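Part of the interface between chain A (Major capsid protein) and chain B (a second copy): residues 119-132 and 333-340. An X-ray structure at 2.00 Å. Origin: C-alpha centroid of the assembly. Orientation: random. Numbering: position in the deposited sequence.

Chain A, residues 119-132: FRMNDDRYNYRRMT
Chain B, residues 333-340: FNKVQPYQ

Three direct hydrogen bonds join these two stretches of the capsid protein copies. At one end, Arg A120, in the extended segment before the chain A helix (phi/psi -103/156, chi1 m, chi2 and chi3 t), donates from NH2 to OH of Tyr B339 at 2.6 Å; the hydroxyl lies near the guanidinium plane, where the N-H groups point. At the other end, Arg A130 (m, t, p) donates from NH2 to OD1 of Asn B334 (chi1 t) at 2.8 Å, again near the plane. Between them, Asn A127 (chi1 t) reaches the opposing backbone, ND2 to O of Lys B335, 3.2 Å and nearly linear. Lys B335 O also accepts a hydrogen bond from N of Tyr B339 at 3.0 Å, within the chain B helix. An amide suits the Asn A127 position because it offers an N-H donor and an oxygen acceptor together.

Waters extend the network. One donates to Asp A124 OD1 (3.0 Å) and Tyr B339 O (2.5 Å); another donates to Asp A124 OD2 (3.0 Å) and lies 3.1 Å from Tyr B339 OH. The two carboxylate oxygens of Asp A124 (chi1 t) thus each hold a water. A third donates to Asn A127 OD1 (3.1 Å) and Asn B334 O (2.6 Å), so the Asn A127 amide uses both ends.

The chain A helix and the chain B helical segment, which runs on past both ends of this stretch, lie roughly antiparallel, at 139° and 9.9 Å between axes, pairing Asp A124 with Tyr B339 (CA to CA 7.1 Å) and Met A131 with Lys B335 (CA to CA 6.8 Å). Helix B has a wide pi-type turn at 333-336 and a kink at Pro B338, whose nitrogen carries no hydrogen.

Packing centres on Tyr B339 (chi1 t, chi2 87°), the most covered residue. Flexible Met A131 (m, t, p) brings SD obliquely to 4.4 Å from the centroid of the Tyr B339 ring, while its CE meets Val B336 CG2 at 4.2 Å. Extended Lys B335 (m, t, t, t) lays CE over one guanidinium face of Arg A130, 3.8 Å from NH2.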

ATOM      1  N   PHE A 119      -4.647  -8.684   8.134  1.00 24.05           N
ATOM      2  CA  PHE A 119      -4.229  -8.951   6.765  1.00 24.59           C
ATOM      3  C   PHE A 119      -4.782  -7.968   5.740  1.00 26.78           C
ATOM      4  O   PHE A 119      -4.415  -8.056   4.564  1.00 32.02           O
ATOM      5  CB  PHE A 119      -4.609 -10.384   6.383  1.00 23.06           C
ATOM      6  CG  PHE A 119      -3.936 -11.420   7.233  1.00 24.36           C
ATOM      7  CD1 PHE A 119      -2.604 -11.738   7.029  1.00 27.19           C
ATOM      8  CD2 PHE A 119      -4.623 -12.055   8.254  1.00 24.39           C
ATOM      9  CE1 PHE A 119      -1.975 -12.680   7.815  1.00 30.40           C
ATOM     10  CE2 PHE A 119      -3.999 -12.999   9.044  1.00 27.51           C
ATOM     11  CZ  PHE A 119      -2.672 -13.311   8.826  1.00 31.51           C
ATOM     12  N   ARG A 120      -5.651  -7.049   6.138  1.00 25.10           N
ATOM     13  CA  ARG A 120      -5.996  -5.925   5.282  1.00 25.11           C
ATOM     14  C   ARG A 120      -5.267  -4.678   5.762  1.00 23.26           C
ATOM     15  O   ARG A 120      -4.873  -4.569   6.925  1.00 27.81           O
ATOM     16  CB  ARG A 120      -7.507  -5.687   5.254  1.00 24.23           C
ATOM     17  CG  ARG A 120      -8.251  -6.645   4.337  1.00 25.67           C
ATOM     18  CD  ARG A 120      -9.625  -6.114   3.962  1.00 24.44           C
ATOM     19  NE  ARG A 120     -10.447  -7.142   3.330  1.00 22.72           N
ATOM     20  CZ  ARG A 120     -11.186  -8.019   4.000  1.00 20.58           C
ATOM     21  NH1 ARG A 120     -11.210  -7.992   5.325  1.00 19.34           N
ATOM     22  NH2 ARG A 120     -11.901  -8.923   3.347  1.00 21.01           N
ATOM     23  N   MET A 121      -5.083  -3.735   4.843  1.00 22.55           N
ATOM     24  CA  MET A 121      -4.309  -2.544   5.155  1.00 20.23           C
ATOM     25  C   MET A 121      -4.628  -1.455   4.146  1.00 22.90           C
ATOM     26  O   MET A 121      -5.150  -1.719   3.059  1.00 24.68           O
ATOM     27  CB  MET A 121      -2.805  -2.836   5.149  1.00 23.37           C
ATOM     28  CG  MET A 121      -2.271  -3.229   3.780  1.00 25.45           C
ATOM     29  SD  MET A 121      -0.535  -3.716   3.790  1.00 28.43           S
ATOM     30  CE  MET A 121      -0.613  -5.247   4.716  1.00 25.51           C
ATOM     31  N   ASN A 122      -4.312  -0.225   4.536  1.00 24.63           N
ATOM     32  CA  ASN A 122      -4.238   0.935   3.631  1.00 24.48           C
ATOM     33  C   ASN A 122      -5.636   1.208   3.065  1.00 24.29           C
ATOM     34  O   ASN A 122      -6.634   1.030   3.781  1.00 25.79           O
ATOM     35  CB  ASN A 122      -3.163   0.681   2.597  1.00 21.65           C
ATOM     36  CG  ASN A 122      -1.798   0.493   3.217  1.00 21.37           C
ATOM     37  OD1 ASN A 122      -1.478   1.114   4.229  1.00 19.50           O
ATOM     38  ND2 ASN A 122      -0.984  -0.366   2.617  1.00 19.95           N
ATOM     39  N   ASP A 123      -5.733   1.649   1.805  1.00 23.82           N
ATOM     40  CA  ASP A 123      -7.021   2.008   1.218  1.00 22.29           C
ATOM     41  C   ASP A 123      -7.914   0.790   1.021  1.00 17.99           C
ATOM     42  O   ASP A 123      -9.144   0.914   1.062  1.00 18.40           O
ATOM     43  CB  ASP A 123      -6.806   2.718  -0.116  1.00 25.95           C
ATOM     44  CG  ASP A 123      -6.282   4.125   0.055  1.00 29.61           C
ATOM     45  OD1 ASP A 123      -6.199   4.602   1.206  1.00 32.91           O
ATOM     46  OD2 ASP A 123      -5.937   4.749  -0.968  1.00 31.37           O
ATOM     47  N   ASP A 124      -7.316  -0.385   0.806  1.00 19.17           N
ATOM     48  CA  ASP A 124      -8.097  -1.608   0.682  1.00 21.69           C
ATOM     49  C   ASP A 124      -8.915  -1.871   1.937  1.00 22.44           C
ATOM     50  O   ASP A 124     -10.100  -2.230   1.857  1.00 23.46           O
ATOM     51  CB  ASP A 124      -7.159  -2.776   0.401  1.00 21.50           C
ATOM     52  CG  ASP A 124      -7.895  -4.068   0.174  1.00 25.26           C
ATOM     53  OD1 ASP A 124      -8.873  -4.092  -0.592  1.00 27.24           O
ATOM     54  OD2 ASP A 124      -7.499  -5.082   0.762  1.00 28.53           O
ATOM     55  N   ARG A 125      -8.303  -1.601   3.085  1.00 21.73           N
ATOM     56  CA  ARG A 125      -8.963  -1.763   4.371  1.00 17.97           C
ATOM     57  C   ARG A 125     -10.105  -0.759   4.514  1.00 19.46           C
ATOM     58  O   ARG A 125     -11.189  -1.113   4.977  1.00 24.62           O
ATOM     59  CB  ARG A 125      -7.961  -1.591   5.514  1.00 17.66           C
ATOM     60  CG  ARG A 125      -8.531  -1.896   6.890  1.00 19.35           C
ATOM     61  CD  ARG A 125      -7.553  -2.705   7.726  1.00 21.95           C
ATOM     62  NE  ARG A 125      -6.480  -1.876   8.268  1.00 21.64           N
ATOM     63  CZ  ARG A 125      -5.550  -2.315   9.108  1.00 22.58           C
ATOM     64  NH1 ARG A 125      -5.555  -3.580   9.506  1.00 21.65           N
ATOM     65  NH2 ARG A 125      -4.611  -1.489   9.552  1.00 24.46           N
ATOM     66  N   TYR A 126      -9.868   0.493   4.120  1.00 20.17           N
ATOM     67  CA  TYR A 126     -10.914   1.505   4.222  1.00 22.23           C
ATOM     68  C   TYR A 126     -12.065   1.215   3.268  1.00 20.92           C
ATOM     69  O   TYR A 126     -13.234   1.443   3.609  1.00 21.72           O
ATOM     70  CB  TYR A 126     -10.339   2.897   3.951  1.00 22.04           C
ATOM     71  CG  TYR A 126     -11.389   3.993   3.964  1.00 25.73           C
ATOM     72  CD1 TYR A 126     -12.087   4.291   5.116  1.00 29.17           C
ATOM     73  CD2 TYR A 126     -11.660   4.749   2.833  1.00 26.57           C
ATOM     74  CE1 TYR A 126     -13.049   5.284   5.148  1.00 29.88           C
ATOM     75  CE2 TYR A 126     -12.619   5.758   2.858  1.00 28.53           C
ATOM     76  CZ  TYR A 126     -13.307   6.015   4.019  1.00 31.06           C
ATOM     77  OH  TYR A 126     -14.260   7.008   4.057  1.00 35.29           O
ATOM     78  N   ASN A 127     -11.755   0.725   2.058  1.00 21.45           N
ATOM     79  CA  ASN A 127     -12.823   0.324   1.143  1.00 18.56           C
ATOM     80  C   ASN A 127     -13.659  -0.810   1.720  1.00 19.96           C
ATOM     81  O   ASN A 127     -14.869  -0.878   1.477  1.00 23.61           O
ATOM     82  CB  ASN A 127     -12.233  -0.093  -0.207  1.00 20.88           C
ATOM     83  CG  ASN A 127     -13.297  -0.297  -1.279  1.00 22.09           C
ATOM     84  OD1 ASN A 127     -14.275   0.443  -1.337  1.00 23.61           O
ATOM     85  ND2 ASN A 127     -13.109  -1.311  -2.128  1.00 20.26           N
ATOM     86  N   TYR A 128     -13.028  -1.707   2.482  1.00 19.31           N
ATOM     87  CA  TYR A 128     -13.778  -2.776   3.127  1.00 18.80           C
ATOM     88  C   TYR A 128     -14.742  -2.232   4.172  1.00 18.73           C
ATOM     89  O   TYR A 128     -15.832  -2.785   4.350  1.00 22.41           O
ATOM     90  CB  TYR A 128     -12.817  -3.789   3.759  1.00 19.04           C
ATOM     91  CG  TYR A 128     -13.502  -4.878   4.561  1.00 18.22           C
ATOM     92  CD1 TYR A 128     -14.060  -5.982   3.931  1.00 19.55           C
ATOM     93  CD2 TYR A 128     -13.576  -4.807   5.946  1.00 18.69           C
ATOM     94  CE1 TYR A 128     -14.683  -6.980   4.658  1.00 19.50           C
ATOM     95  CE2 TYR A 128     -14.197  -5.802   6.680  1.00 20.81           C
ATOM     96  CZ  TYR A 128     -14.748  -6.885   6.031  1.00 19.99           C
ATOM     97  OH  TYR A 128     -15.364  -7.875   6.761  1.00 21.52           O
ATOM     98  N   ARG A 129     -14.372  -1.150   4.867  1.00 18.19           N
ATOM     99  CA  ARG A 129     -15.304  -0.565   5.827  1.00 20.87           C
ATOM    100  C   ARG A 129     -16.422   0.199   5.131  1.00 23.47           C
ATOM    101  O   ARG A 129     -17.540   0.270   5.655  1.00 29.56           O
ATOM    102  CB  ARG A 129     -14.577   0.348   6.815  1.00 21.78           C
ATOM    103  CG  ARG A 129     -15.481   0.778   7.959  1.00 20.85           C
ATOM    104  CD  ARG A 129     -14.751   1.454   9.097  1.00 23.60           C
ATOM    105  NE  ARG A 129     -15.678   1.730  10.192  1.00 23.83           N
ATOM    106  CZ  ARG A 129     -15.348   2.326  11.330  1.00 23.61           C
ATOM    107  NH1 ARG A 129     -14.100   2.717  11.542  1.00 25.61           N
ATOM    108  NH2 ARG A 129     -16.270   2.531  12.261  1.00 24.03           N
ATOM    109  N   ARG A 130     -16.146   0.788   3.964  1.00 24.98           N
ATOM    110  CA  ARG A 130     -17.227   1.349   3.162  1.00 24.00           C
ATOM    111  C   ARG A 130     -18.244   0.277   2.798  1.00 25.55           C
ATOM    112  O   ARG A 130     -19.449   0.546   2.741  1.00 28.43           O
ATOM    113  CB  ARG A 130     -16.677   1.994   1.890  1.00 21.25           C
ATOM    114  CG  ARG A 130     -15.797   3.208   2.092  1.00 19.36           C
ATOM    115  CD  ARG A 130     -15.280   3.685   0.745  1.00 18.08           C
ATOM    116  NE  ARG A 130     -16.358   4.179  -0.106  1.00 18.19           N
ATOM    117  CZ  ARG A 130     -16.308   4.204  -1.434  1.00 21.21           C
ATOM    118  NH1 ARG A 130     -15.238   3.747  -2.067  1.00 21.72           N
ATOM    119  NH2 ARG A 130     -17.334   4.673  -2.133  1.00 23.88           N
ATOM    120  N   MET A 131     -17.773  -0.945   2.547  1.00 21.33           N
ATOM    121  CA  MET A 131     -18.649  -2.029   2.128  1.00 20.05           C
ATOM    122  C   MET A 131     -19.418  -2.654   3.283  1.00 22.34           C
ATOM    123  O   MET A 131     -20.386  -3.380   3.039  1.00 28.34           O
ATOM    124  CB  MET A 131     -17.839  -3.114   1.418  1.00 20.67           C
ATOM    125  CG  MET A 131     -17.189  -2.666   0.121  1.00 23.89           C
ATOM    126  SD  MET A 131     -15.914  -3.815  -0.431  1.00 29.60           S
ATOM    127  CE  MET A 131     -16.861  -5.327  -0.581  1.00 30.97           C
ATOM    128  N   THR A 132     -19.013  -2.403   4.530  1.00 18.48           N
ATOM    129  CA  THR A 132     -19.615  -3.081   5.671  1.00 18.73           C
ATOM    130  C   THR A 132     -20.055  -2.136   6.784  1.00 23.61           C
ATOM    131  O   THR A 132     -20.440  -2.610   7.857  1.00 23.81           O
ATOM    132  CB  THR A 132     -18.649  -4.123   6.250  1.00 22.92           C
ATOM    133  OG1 THR A 132     -17.420  -3.485   6.617  1.00 27.29           O
ATOM    134  CG2 THR A 132     -18.362  -5.219   5.234  1.00 21.19           C
TER
ATOM    135  N   PHE B 333     -20.366  -1.324  -8.689  1.00 23.05           N
ATOM    136  CA  PHE B 333     -19.297  -0.968  -9.614  1.00 21.17           C
ATOM    137  C   PHE B 333     -18.306   0.011  -8.999  1.00 23.69           C
ATOM    138  O   PHE B 333     -17.203   0.173  -9.530  1.00 25.40           O
ATOM    139  CB  PHE B 333     -19.889  -0.367 -10.888  1.00 21.13           C
ATOM    140  CG  PHE B 333     -20.909  -1.243 -11.557  1.00 23.00           C
ATOM    141  CD1 PHE B 333     -20.519  -2.244 -12.430  1.00 25.06           C
ATOM    142  CD2 PHE B 333     -22.260  -1.058 -11.320  1.00 22.21           C
ATOM    143  CE1 PHE B 333     -21.460  -3.049 -13.047  1.00 25.42           C
ATOM    144  CE2 PHE B 333     -23.203  -1.857 -11.935  1.00 22.78           C
ATOM    145  CZ  PHE B 333     -22.803  -2.854 -12.799  1.00 21.96           C
ATOM    146  N   ASN B 334     -18.674   0.668  -7.900  1.00 23.34           N
ATOM    147  CA  ASN B 334     -17.794   1.624  -7.241  1.00 20.97           C
ATOM    148  C   ASN B 334     -16.996   1.003  -6.103  1.00 23.18           C
ATOM    149  O   ASN B 334     -15.860   1.422  -5.852  1.00 26.88           O
ATOM    150  CB  ASN B 334     -18.614   2.803  -6.710  1.00 20.98           C
ATOM    151  CG  ASN B 334     -17.770   3.815  -5.957  1.00 24.03           C
ATOM    152  OD1 ASN B 334     -17.819   3.891  -4.729  1.00 24.58           O
ATOM    153  ND2 ASN B 334     -16.998   4.605  -6.693  1.00 25.91           N
ATOM    154  N   LYS B 335     -17.560   0.015  -5.413  1.00 23.72           N
ATOM    155  CA  LYS B 335     -16.919  -0.617  -4.269  1.00 22.42           C
ATOM    156  C   LYS B 335     -16.428  -2.027  -4.555  1.00 24.76           C
ATOM    157  O   LYS B 335     -15.270  -2.348  -4.270  1.00 27.69           O
ATOM    158  CB  LYS B 335     -17.902  -0.650  -3.091  1.00 22.07           C
ATOM    159  CG  LYS B 335     -18.283   0.717  -2.562  1.00 19.72           C
ATOM    160  CD  LYS B 335     -19.252   0.589  -1.406  1.00 20.73           C
ATOM    161  CE  LYS B 335     -19.612   1.945  -0.841  1.00 25.57           C
ATOM    162  NZ  LYS B 335     -20.961   1.917  -0.215  1.00 30.68           N
ATOM    163  N   VAL B 336     -17.282  -2.882  -5.121  1.00 24.88           N
ATOM    164  CA  VAL B 336     -16.984  -4.309  -5.191  1.00 22.23           C
ATOM    165  C   VAL B 336     -16.068  -4.621  -6.364  1.00 22.44           C
ATOM    166  O   VAL B 336     -15.084  -5.355  -6.220  1.00 26.56           O
ATOM    167  CB  VAL B 336     -18.287  -5.118  -5.267  1.00 24.61           C
ATOM    168  CG1 VAL B 336     -17.984  -6.608  -5.313  1.00 26.31           C
ATOM    169  CG2 VAL B 336     -19.161  -4.784  -4.090  1.00 24.14           C
ATOM    170  N   GLN B 337     -16.390  -4.096  -7.546  1.00 25.24           N
ATOM    171  CA  GLN B 337     -15.511  -4.296  -8.695  1.00 24.52           C
ATOM    172  C   GLN B 337     -14.096  -3.802  -8.425  1.00 23.96           C
ATOM    173  O   GLN B 337     -13.141  -4.519  -8.774  1.00 26.24           O
ATOM    174  CB  GLN B 337     -16.116  -3.632  -9.935  1.00 22.13           C
ATOM    175  CG  GLN B 337     -17.177  -4.464 -10.626  1.00 22.54           C
ATOM    176  CD  GLN B 337     -16.585  -5.574 -11.463  1.00 24.82           C
ATOM    177  OE1 GLN B 337     -15.496  -5.434 -12.020  1.00 26.77           O
ATOM    178  NE2 GLN B 337     -17.302  -6.687 -11.562  1.00 28.08           N
ATOM    179  N   PRO B 338     -13.877  -2.622  -7.831  1.00 25.23           N
ATOM    180  CA  PRO B 338     -12.498  -2.268  -7.458  1.00 24.76           C
ATOM    181  C   PRO B 338     -11.930  -3.140  -6.349  1.00 24.49           C
ATOM    182  O   PRO B 338     -10.734  -3.453  -6.371  1.00 22.69           O
ATOM    183  CB  PRO B 338     -12.621  -0.799  -7.027  1.00 25.14           C
ATOM    184  CG  PRO B 338     -13.847  -0.308  -7.707  1.00 22.44           C
ATOM    185  CD  PRO B 338     -14.782  -1.470  -7.675  1.00 23.99           C
ATOM    186  N   TYR B 339     -12.752  -3.548  -5.376  1.00 25.49           N
ATOM    187  CA  TYR B 339     -12.251  -4.411  -4.309  1.00 23.48           C
ATOM    188  C   TYR B 339     -11.753  -5.741  -4.859  1.00 25.46           C
ATOM    189  O   TYR B 339     -10.716  -6.253  -4.420  1.00 26.96           O
ATOM    190  CB  TYR B 339     -13.340  -4.650  -3.259  1.00 20.51           C
ATOM    191  CG  TYR B 339     -12.943  -5.636  -2.175  1.00 21.53           C
ATOM    192  CD1 TYR B 339     -12.263  -5.216  -1.038  1.00 22.94           C
ATOM    193  CD2 TYR B 339     -13.248  -6.987  -2.290  1.00 20.45           C
ATOM    194  CE1 TYR B 339     -11.896  -6.115  -0.050  1.00 23.23           C
ATOM    195  CE2 TYR B 339     -12.884  -7.890  -1.309  1.00 23.63           C
ATOM    196  CZ  TYR B 339     -12.210  -7.450  -0.191  1.00 26.20           C
ATOM    197  OH  TYR B 339     -11.847  -8.348   0.789  1.00 29.69           O
ATOM    198  N   GLN B 340     -12.471  -6.310  -5.827  1.00 27.30           N
ATOM    199  CA  GLN B 340     -12.144  -7.639  -6.328  1.00 29.16           C
ATOM    200  C   GLN B 340     -10.979  -7.646  -7.309  1.00 29.97           C
ATOM    201  O   GLN B 340     -10.348  -8.692  -7.484  1.00 33.71           O
ATOM    202  CB  GLN B 340     -13.370  -8.267  -6.995  1.00 29.48           C
ATOM    203  CG  GLN B 340     -14.479  -8.641  -6.027  1.00 31.39           C
ATOM    204  CD  GLN B 340     -15.683  -9.236  -6.726  1.00 32.97           C
ATOM    205  OE1 GLN B 340     -15.882  -9.037  -7.925  1.00 36.50           O
ATOM    206  NE2 GLN B 340     -16.494  -9.975  -5.978  1.00 30.26           N
TER
HETATM  207  O   HOH W   1      -8.797  -7.742   0.706  1.00 28.45           O
HETATM  208  O   HOH W   2      -8.974  -6.358  -2.594  1.00 29.14           O
HETATM  209  O   HOH W   3     -13.849   1.459  -4.233  1.00 24.56           O